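Local coordinates for protein fumarate reductase iron-sulfur subunit (Mycolicibacterium smegmatis, PDB 7D6V) that serves as the iron-sulfur subunit of a succinate dehydrogenase, probably relaying electrons from the subunit A side through its three clusters toward a quinone, at residues G60-E65 / L72-R77; V10-D15 / H21-E26. All blocks are in the same frame, centred on the assembly; numbering follows the deposited sequence.

Interaction 1: residues G60-E65 / L72-R77; sequences GSCSAE and LMCMTR. With FES (Fe2/s2 (inorganic) cluster), chain E.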
loop_
_atom_site.group_PDB
_atom_site.type_symbol
_atom_site.label_atom_id
_atom_site.label_comp_id
_atom_site.label_asym_id
_atom_site.label_seq_id
_atom_site.Cartn_x
_atom_site.Cartn_y
_atom_site.Cartn_z
ATOM N N GLY B 60 4.443 -2.535 2.681
ATOM C CA GLY B 60 5.596 -3.161 2.076
ATOM C C GLY B 60 6.873 -3.317 2.865
ATOM O O GLY B 60 7.902 -3.713 2.312
ATOM N N SER B 61 6.828 -3.000 4.157
ATOM C CA SER B 61 8.028 -3.100 4.977
ATOM C C SER B 61 8.351 -4.543 5.344
ATOM O O SER B 61 9.523 -4.933 5.353
ATOM C CB SER B 61 7.868 -2.257 6.240
ATOM O OG SER B 61 7.510 -0.929 5.920
ATOM N N CYS B 62 7.316 -5.291 5.719
ATOM C CA CYS B 62 7.461 -6.668 6.194
ATOM C C CYS B 62 7.509 -7.788 5.160
ATOM O O CYS B 62 7.010 -8.884 5.414
ATOM C CB CYS B 62 6.372 -6.978 7.228
ATOM S SG CYS B 62 4.762 -7.389 6.515
ATOM N N SER B 63 8.103 -7.528 4.003
ATOM C CA SER B 63 8.224 -8.575 2.999
ATOM C C SER B 63 9.232 -9.627 3.443
ATOM O O SER B 63 10.352 -9.301 3.843
ATOM C CB SER B 63 8.647 -7.975 1.661
ATOM O OG SER B 63 7.721 -6.998 1.227
ATOM N N ALA B 64 8.835 -10.893 3.369
ATOM C CA ALA B 64 9.728 -12.005 3.662
ATOM C C ALA B 64 9.279 -13.197 2.830
ATOM O O ALA B 64 8.401 -13.077 1.974
ATOM C CB ALA B 64 9.743 -12.317 5.163
ATOM N N GLU B 65 9.888 -14.351 3.068
ATOM C CA GLU B 65 9.468 -15.605 2.448
ATOM C C GLU B 65 9.035 -16.526 3.581
ATOM O O GLU B 65 9.874 -17.087 4.292
ATOM C CB GLU B 65 10.583 -16.198 1.599
ATOM C CG GLU B 65 11.008 -15.274 0.471
ATOM C CD GLU B 65 11.987 -15.912 -0.483
ATOM O OE1 GLU B 65 12.198 -17.138 -0.391
ATOM O OE2 GLU B 65 12.548 -15.187 -1.326
ATOM N N LEU B 72 3.825 -11.001 2.913
ATOM C CA LEU B 72 3.940 -9.993 3.956
ATOM C C LEU B 72 3.730 -10.669 5.304
ATOM O O LEU B 72 2.781 -11.438 5.473
ATOM C CB LEU B 72 2.916 -8.875 3.767
ATOM C CG LEU B 72 3.019 -7.970 2.543
ATOM C CD1 LEU B 72 1.806 -7.069 2.475
ATOM C CD2 LEU B 72 4.293 -7.148 2.583
ATOM N N MET B 73 4.623 -10.391 6.254
ATOM C CA MET B 73 4.522 -11.035 7.558
ATOM C C MET B 73 3.287 -10.575 8.319
ATOM O O MET B 73 2.695 -11.361 9.067
ATOM C CB MET B 73 5.786 -10.769 8.372
ATOM C CG MET B 73 6.962 -11.636 7.968
ATOM S SD MET B 73 8.443 -11.379 8.956
ATOM C CE MET B 73 9.062 -9.861 8.244
ATOM N N CYS B 74 2.880 -9.327 8.109
ATOM C CA CYS B 74 1.714 -8.772 8.795
ATOM C C CYS B 74 0.377 -9.213 8.196
ATOM O O CYS B 74 -0.684 -8.845 8.702
ATOM C CB CYS B 74 1.794 -7.243 8.824
ATOM S SG CYS B 74 1.036 -6.429 7.399
ATOM N N MET B 75 0.425 -9.998 7.124
ATOM C CA MET B 75 -0.788 -10.472 6.478
ATOM C C MET B 75 -0.890 -11.988 6.399
ATOM O O MET B 75 -1.859 -12.495 5.825
ATOM C CB MET B 75 -0.902 -9.883 5.065
ATOM C CG MET B 75 -1.083 -8.377 5.032
ATOM S SD MET B 75 -2.574 -7.799 5.859
ATOM C CE MET B 75 -3.838 -8.408 4.751
ATOM N N THR B 76 0.065 -12.728 6.955
ATOM C CA THR B 76 0.057 -14.184 6.884
ATOM C C THR B 76 -0.632 -14.738 8.126
ATOM O O THR B 76 -0.164 -14.526 9.246
ATOM C CB THR B 76 1.477 -14.728 6.755
ATOM O OG1 THR B 76 2.161 -14.017 5.717
ATOM C CG2 THR B 76 1.454 -16.203 6.408
ATOM N N ARG B 77 -1.725 -15.473 7.916
ATOM C CA ARG B 77 -2.704 -15.704 8.972
ATOM C C ARG B 77 -2.207 -16.629 10.074
ATOM O O ARG B 77 -2.796 -16.630 11.160
ATOM C CB ARG B 77 -3.986 -16.271 8.366
ATOM C CG ARG B 77 -5.255 -15.747 9.000
ATOM C CD ARG B 77 -6.473 -16.248 8.251
ATOM N NE ARG B 77 -6.512 -15.738 6.885
ATOM C CZ ARG B 77 -6.588 -16.506 5.805
ATOM N NH1 ARG B 77 -6.633 -17.824 5.930
ATOM N NH2 ARG B 77 -6.619 -15.957 4.599
HETATM FE FE1 FES E . 3.578 -2.296 6.602
HETATM FE FE2 FES E . 3.266 -5.397 6.676
HETATM S S1 FES E . 4.194 -3.891 8.042
HETATM S S2 FES E . 3.143 -3.856 5.061
#
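C62 and C74 close the contact from opposite segments by binding the same iron, FE2 of the [2Fe-2S] cluster, C62 SG at 2.5 Å and C74 SG at 2.6 Å. They complete the cysteine set of a plant-type [2Fe-2S] ferredoxin domain, C54 and C59 presumably holding the other iron. Each sulfur sits between its own backbone N and carbonyl carbon (chi1 80° and 89°), which turns both thiolates onto the metal. On this tight side the C62 carbonyl accepts M73 N (2.9 Å), and C74 N points almost straight at C62 SG (3.1 Å, 166° at the hydrogen). S63 and L72 form an antiparallel non-hydrogen-bonded pair; L72 lays CB against C62 SG at 3.6 Å and CD2 alongside S63 OG, itself bonded to C148 O. M73, bent at chi3, returns its methyl CE to A64 CB (4.0 Å). L72 O gathers M75 N and T76 OG1 from opposite faces of its plane, so two bonds to one oxygen hold the turn through C74. Beyond it the segment loosens: M75 and R77 are partly exposed and border subunit A, where R77 NE bonds to E370 O. The N-H donated to C62 SG would draw charge from the thiolate and probably help stabilise the reduced cluster.

Interaction 2: residues V10-D15 / H21-E26; sequences VWRGDD and HDYTVE
R12 folds back on itself toward Y23 and H21: CG lies beside its backbone N (chi1 -50°), and further bends at chi2 and chi3 turn the guanidinium over toward the phenol. Y23 likewise has its ring carbon CG beside the backbone N, and its hydroxyl meets the arginine. R12 NH2 donates to Y23 OH over 3.1 Å, with a bent path at the hydrogen and the oxygen at the guanidinium edge, slightly tilted out of its plane. The two side chains cross at about a right angle. Nearer the backbone, the R12 methylenes lie against the H21 imidazole, CG 3.4 Å from ND1, in an oblique approach. V10 supplies the main-chain link: its carbonyl accepts H21 N at 2.7 Å, while its CB meets the edge of the Y23 ring at CE1 (4.3 Å). These residues belong to the hairpin of strands 4-14 and 17-27, whose short segments run antiparallel with a strong twist, 130° between directions. With strand 86-87 running parallel on the other side of 4-14, and helix 33-43 packed against Y23 and V25, the hairpin forms the opening of a beta-grasp ferredoxin domain. R12 has a second anchor, since its NE forms a salt bridge with D100, which also accepts G13 N. That carboxylate would partly offset the arginine charge near H21, whose ND1 lies 5.7 Å from R12 NE. W11 points away from strand 17-27 and donates through NE1 to Q20 O of the membrane anchor subunit.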
loop_
_atom_site.group_PDB
_atom_site.type_symbol
_atom_site.label_atom_id
_atom_site.label_comp_id
_atom_site.label_asym_id
_atom_site.label_seq_id
_atom_site.Cartn_x
_atom_site.Cartn_y
_atom_site.Cartn_z
ATOM N N VAL B 10 13.483 -19.729 11.961
ATOM C CA VAL B 10 13.888 -18.429 11.428
ATOM C C VAL B 10 15.361 -18.428 11.029
ATOM O O VAL B 10 16.218 -18.983 11.727
ATOM C CB VAL B 10 13.600 -17.337 12.474
ATOM C CG1 VAL B 10 14.099 -15.982 12.006
ATOM C CG2 VAL B 10 12.120 -17.287 12.793
ATOM N N TRP B 11 15.661 -17.778 9.900
ATOM C CA TRP B 11 17.028 -17.663 9.400
ATOM C C TRP B 11 17.773 -16.534 10.110
ATOM O O TRP B 11 17.274 -15.409 10.197
ATOM C CB TRP B 11 17.018 -17.411 7.892
ATOM C CG TRP B 11 18.378 -17.441 7.248
ATOM C CD1 TRP B 11 19.003 -18.525 6.714
ATOM C CD2 TRP B 11 19.276 -16.337 7.072
ATOM N NE1 TRP B 11 20.231 -18.170 6.219
ATOM C CE2 TRP B 11 20.424 -16.832 6.429
ATOM C CE3 TRP B 11 19.223 -14.981 7.402
ATOM C CZ2 TRP B 11 21.504 -16.019 6.105
ATOM C CZ3 TRP B 11 20.295 -14.179 7.082
ATOM C CH2 TRP B 11 21.421 -14.698 6.442
ATOM N N ARG B 12 18.973 -16.833 10.607
ATOM C CA ARG B 12 19.819 -15.860 11.287
ATOM C C ARG B 12 21.166 -15.758 10.585
ATOM O O ARG B 12 21.719 -16.765 10.140
ATOM C CB ARG B 12 20.048 -16.236 12.759
ATOM C CG ARG B 12 18.804 -16.570 13.549
ATOM C CD ARG B 12 17.912 -15.365 13.760
ATOM N NE ARG B 12 18.645 -14.185 14.206
ATOM C CZ ARG B 12 18.830 -13.849 15.478
ATOM N NH1 ARG B 12 19.507 -12.755 15.784
ATOM N NH2 ARG B 12 18.348 -14.613 16.446
ATOM N N GLY B 13 21.693 -14.549 10.493
ATOM C CA GLY B 13 23.006 -14.336 9.922
ATOM C C GLY B 13 23.097 -12.973 9.270
ATOM O O GLY B 13 22.246 -12.113 9.464
ATOM N N ASP B 14 24.159 -12.798 8.493
ATOM C CA ASP B 14 24.395 -11.564 7.747
ATOM C C ASP B 14 25.009 -11.941 6.403
ATOM O O ASP B 14 24.968 -13.099 5.978
ATOM C CB ASP B 14 25.257 -10.577 8.552
ATOM C CG ASP B 14 26.564 -11.182 9.031
ATOM O OD1 ASP B 14 26.963 -10.890 10.176
ATOM O OD2 ASP B 14 27.198 -11.940 8.274
ATOM N N ASP B 15 25.581 -10.951 5.716
ATOM C CA ASP B 15 26.137 -11.153 4.384
ATOM C C ASP B 15 27.349 -12.078 4.364
ATOM O O ASP B 15 27.752 -12.507 3.279
ATOM C CB ASP B 15 26.518 -9.807 3.767
ATOM C CG ASP B 15 27.476 -9.016 4.636
ATOM O OD1 ASP B 15 27.950 -7.954 4.181
ATOM O OD2 ASP B 15 27.753 -9.448 5.774
ATOM N N HIS B 21 17.537 -21.275 12.479
ATOM C CA HIS B 21 17.543 -21.548 13.908
ATOM C C HIS B 21 16.145 -21.946 14.359
ATOM O O HIS B 21 15.151 -21.387 13.893
ATOM C CB HIS B 21 18.026 -20.329 14.698
ATOM C CG HIS B 21 19.512 -20.154 14.683
ATOM N ND1 HIS B 21 20.191 -19.653 13.593
ATOM C CD2 HIS B 21 20.450 -20.418 15.621
ATOM C CE1 HIS B 21 21.482 -19.614 13.862
ATOM N NE2 HIS B 21 21.667 -20.072 15.086
ATOM N N ASP B 22 16.078 -22.901 15.281
ATOM C CA ASP B 22 14.817 -23.465 15.745
ATOM C C ASP B 22 14.365 -22.754 17.016
ATOM O O ASP B 22 15.076 -22.768 18.024
ATOM C CB ASP B 22 14.959 -24.966 15.995
ATOM C CG ASP B 22 15.029 -25.765 14.711
ATOM O OD1 ASP B 22 14.422 -25.338 13.709
ATOM O OD2 ASP B 22 15.687 -26.823 14.700
ATOM N N TYR B 23 13.183 -22.146 16.965
ATOM C CA TYR B 23 12.585 -21.476 18.110
ATOM C C TYR B 23 11.180 -22.014 18.347
ATOM O O TYR B 23 10.481 -22.401 17.409
ATOM C CB TYR B 23 12.526 -19.958 17.903
ATOM C CG TYR B 23 13.870 -19.314 17.667
ATOM C CD1 TYR B 23 14.235 -18.870 16.405
ATOM C CD2 TYR B 23 14.769 -19.144 18.706
ATOM C CE1 TYR B 23 15.461 -18.281 16.188
ATOM C CE2 TYR B 23 15.991 -18.558 18.498
ATOM C CZ TYR B 23 16.334 -18.126 17.239
ATOM O OH TYR B 23 17.560 -17.539 17.034
ATOM N N THR B 24 10.770 -22.033 19.615
ATOM C CA THR B 24 9.430 -22.457 20.010
ATOM C C THR B 24 8.698 -21.270 20.619
ATOM O O THR B 24 9.123 -20.741 21.650
ATOM C CB THR B 24 9.485 -23.616 21.008
ATOM O OG1 THR B 24 10.184 -24.720 20.426
ATOM C CG2 THR B 24 8.082 -24.058 21.385
ATOM N N VAL B 25 7.597 -20.862 19.990
ATOM C CA VAL B 25 6.850 -19.679 20.398
ATOM C C VAL B 25 5.387 -20.051 20.594
ATOM O O VAL B 25 4.856 -20.944 19.929
ATOM C CB VAL B 25 6.982 -18.532 19.368
ATOM C CG1 VAL B 25 6.452 -17.227 19.937
ATOM C CG2 VAL B 25 8.424 -18.370 18.923
ATOM N N GLU B 26 4.736 -19.352 21.520
ATOM C CA GLU B 26 3.318 -19.544 21.787
ATOM C C GLU B 26 2.475 -18.795 20.762
ATOM O O GLU B 26 2.693 -17.606 20.518
ATOM C CB GLU B 26 2.991 -19.063 23.197
ATOM C CG GLU B 26 1.539 -19.177 23.584
ATOM C CD GLU B 26 1.121 -18.095 24.559
ATOM O OE1 GLU B 26 0.946 -16.938 24.123
ATOM O OE2 GLU B 26 0.969 -18.399 25.761
#

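Interactions 1 and 2 lie in the same beta-grasp [2Fe-2S] domain, on the same side of the chain's centre, with centres about 16 Å and nearest atoms about 8 Å apart. They do not touch, but helix 33-43 joins them: its L34 packs on M73 and C74, while L40 covers Y23 of the hairpin. Adjacent residues make a second connection, T90 hydrogen-bonding to the backbone of E65 and V89 to that of W11. The cluster belongs to interaction 1 alone, which also faces the next redox centre, the side chain of S63 being about 6 Å from the [4Fe-4S] cluster. Their neighbours differ too: interaction 1 borders subunit A, whereas interaction 2 reaches the membrane anchor subunit.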